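Local coordinates for protein succinylglutamate desuccinylase (Chromobacterium violaceum, PDB 1YW4) that probably hydrolyses N-succinylglutamate to succinate and glutamate, the last step of the arginine succinyltransferase pathway, as a zinc-dependent enzyme, at residues 172-177 against 250-255. Sequence-based numbering, arbitrary orientation.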
loop_
_atom_site.group_PDB
_atom_site.type_symbol
_atom_site.label_atom_id
_atom_site.label_comp_id
_atom_site.label_asym_id
_atom_site.label_seq_id
_atom_site.Cartn_x
_atom_site.Cartn_y
_atom_site.Cartn_z
ATOM N N HIS A 172 5.914 -9.468 -8.558
ATOM C CA HIS A 172 5.122 -9.333 -9.775
ATOM C C HIS A 172 6.002 -8.940 -10.959
ATOM O O HIS A 172 6.756 -7.969 -10.892
ATOM C CB HIS A 172 4.009 -8.299 -9.577
ATOM C CG HIS A 172 3.147 -8.559 -8.380
ATOM N ND1 HIS A 172 3.469 -8.105 -7.117
ATOM C CD2 HIS A 172 1.986 -9.243 -8.249
ATOM C CE1 HIS A 172 2.541 -8.497 -6.262
ATOM N NE2 HIS A 172 1.630 -9.188 -6.922
ATOM N N LYS A 173 5.905 -9.701 -12.044
ATOM C CA LYS A 173 6.706 -9.434 -13.234
ATOM C C LYS A 173 6.128 -8.270 -14.027
ATOM O O LYS A 173 5.010 -8.345 -14.535
ATOM C CB LYS A 173 6.776 -10.688 -14.111
ATOM C CG LYS A 173 7.810 -10.622 -15.222
ATOM C CD LYS A 173 7.949 -11.970 -15.908
ATOM C CE LYS A 173 9.139 -11.993 -16.859
ATOM N NZ LYS A 173 9.367 -13.357 -17.434
ATOM N N ARG A 174 6.897 -7.192 -14.136
ATOM C CA ARG A 174 6.439 -6.013 -14.858
ATOM C C ARG A 174 6.538 -6.144 -16.371
ATOM O O ARG A 174 5.970 -5.340 -17.108
ATOM C CB ARG A 174 7.199 -4.778 -14.370
ATOM C CG ARG A 174 8.688 -4.983 -14.192
ATOM C CD ARG A 174 9.238 -3.895 -13.296
ATOM N NE ARG A 174 8.978 -2.567 -13.848
ATOM C CZ ARG A 174 8.801 -1.476 -13.111
ATOM N NH1 ARG A 174 8.853 -1.557 -11.787
ATOM N NH2 ARG A 174 8.580 -0.304 -13.694
ATOM N N GLU A 175 7.252 -7.164 -16.835
ATOM C CA GLU A 175 7.387 -7.396 -18.267
ATOM C C GLU A 175 5.995 -7.787 -18.791
ATOM O O GLU A 175 5.598 -7.401 -19.891
ATOM C CB GLU A 175 8.390 -8.526 -18.517
ATOM C CG GLU A 175 9.134 -8.422 -19.836
ATOM C CD GLU A 175 8.205 -8.381 -21.021
ATOM O OE1 GLU A 175 7.487 -9.379 -21.244
ATOM O OE2 GLU A 175 8.190 -7.349 -21.730
ATOM N N GLN A 176 5.255 -8.548 -17.988
ATOM C CA GLN A 176 3.911 -8.969 -18.368
ATOM C C GLN A 176 2.925 -7.822 -18.181
ATOM O O GLN A 176 1.969 -7.683 -18.944
ATOM C CB GLN A 176 3.477 -10.184 -17.548
ATOM C CG GLN A 176 3.996 -11.501 -18.108
ATOM C CD GLN A 176 3.414 -11.807 -19.478
ATOM O OE1 GLN A 176 2.198 -11.968 -19.627
ATOM N NE2 GLN A 176 4.276 -11.886 -20.488
ATOM N N LEU A 177 3.155 -7.005 -17.162
ATOM C CA LEU A 177 2.290 -5.860 -16.917
ATOM C C LEU A 177 2.381 -4.946 -18.128
ATOM O O LEU A 177 1.407 -4.299 -18.513
ATOM C CB LEU A 177 2.736 -5.108 -15.660
ATOM C CG LEU A 177 2.406 -5.796 -14.338
ATOM C CD1 LEU A 177 2.981 -5.005 -13.170
ATOM C CD2 LEU A 177 0.899 -5.921 -14.210
ATOM N N LEU A 250 7.186 -0.735 -19.627
ATOM C CA LEU A 250 5.974 -0.559 -18.833
ATOM C C LEU A 250 5.994 0.731 -18.021
ATOM O O LEU A 250 6.735 0.849 -17.046
ATOM C CB LEU A 250 5.787 -1.764 -17.896
ATOM C CG LEU A 250 4.635 -1.827 -16.881
ATOM C CD1 LEU A 250 5.019 -1.109 -15.610
ATOM C CD2 LEU A 250 3.372 -1.244 -17.485
ATOM N N ASP A 251 5.179 1.696 -18.432
ATOM C CA ASP A 251 5.091 2.969 -17.727
ATOM C C ASP A 251 4.060 2.831 -16.615
ATOM O O ASP A 251 2.880 3.129 -16.801
ATOM C CB ASP A 251 4.680 4.088 -18.689
ATOM C CG ASP A 251 4.498 5.421 -17.988
ATOM O OD1 ASP A 251 5.401 5.820 -17.218
ATOM O OD2 ASP A 251 3.455 6.073 -18.211
ATOM N N GLU A 252 4.524 2.376 -15.456
ATOM C CA GLU A 252 3.656 2.166 -14.309
ATOM C C GLU A 252 2.809 3.378 -13.941
ATOM O O GLU A 252 1.850 3.258 -13.181
ATOM C CB GLU A 252 4.482 1.711 -13.101
ATOM C CG GLU A 252 5.493 2.716 -12.597
ATOM C CD GLU A 252 6.263 2.198 -11.390
ATOM O OE1 GLU A 252 7.040 1.233 -11.545
ATOM O OE2 GLU A 252 6.088 2.752 -10.283
ATOM N N ASP A 253 3.154 4.541 -14.485
ATOM C CA ASP A 253 2.403 5.761 -14.200
ATOM C C ASP A 253 1.126 5.820 -15.033
ATOM O O ASP A 253 0.315 6.735 -14.881
ATOM C CB ASP A 253 3.258 7.001 -14.485
ATOM C CG ASP A 253 4.488 7.079 -13.600
ATOM O OD1 ASP A 253 4.333 7.004 -12.360
ATOM O OD2 ASP A 253 5.607 7.221 -14.144
ATOM N N LYS A 254 0.948 4.836 -15.907
ATOM C CA LYS A 254 -0.234 4.778 -16.759
ATOM C C LYS A 254 -1.109 3.571 -16.421
ATOM O O LYS A 254 -2.287 3.528 -16.776
ATOM C CB LYS A 254 0.184 4.717 -18.232
ATOM C CG LYS A 254 -0.983 4.651 -19.199
ATOM C CD LYS A 254 -0.510 4.630 -20.640
ATOM C CE LYS A 254 -1.687 4.664 -21.598
ATOM N NZ LYS A 254 -2.529 5.873 -21.381
ATOM N N LEU A 255 -0.531 2.593 -15.732
ATOM C CA LEU A 255 -1.272 1.390 -15.361
ATOM C C LEU A 255 -1.501 1.344 -13.856
ATOM O O LEU A 255 -0.661 0.866 -13.105
ATOM C CB LEU A 255 -0.509 0.136 -15.802
ATOM C CG LEU A 255 -1.191 -1.222 -15.600
ATOM C CD1 LEU A 255 -2.434 -1.318 -16.476
ATOM C CD2 LEU A 255 -0.218 -2.330 -15.954
#
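Arg174 and Glu252 form a salt bridge beside a group of three leucines. Arg174 NH2 donates to Glu252 OE1 at 3.1 Å, on the anti lone pair of that oxygen. The bond is bent (138°), and OE1 is tilted 25° out of the guanidinium plane. Arg174 NH1 adds a weak bond to Glu252 OE1 at 3.3 Å. The Arg174 chain bends at chi3, and Glu252 runs extended beyond CG toward the guanidinium, so the two side chains cross obliquely. The other oxygen, Glu252 OE2, pairs with Arg329 of the second subunit, so this carboxylate links the contact to the dimer partner. Helix 174-181 belongs to the zinc-dependent catalytic domain of the AspA/AstE family. Segment 250-255 lies in the loop between helix 230-241 and strand 257-265, a strand of the barrel-sandwich hybrid domain. The contact thus joins the two domain regions, away from the zinc site. Leu250 CG is anti to the backbone N (chi1 177°) and lies 4.0 Å from Leu177 CB. The side chains of Leu255 and Leu177 cross at about a right angle. CD2 methyls of Leu250 and Leu255 both make van der Waals contact with Leu177 O. Val188 of strand 187-190 touches both Leu177 and Leu255.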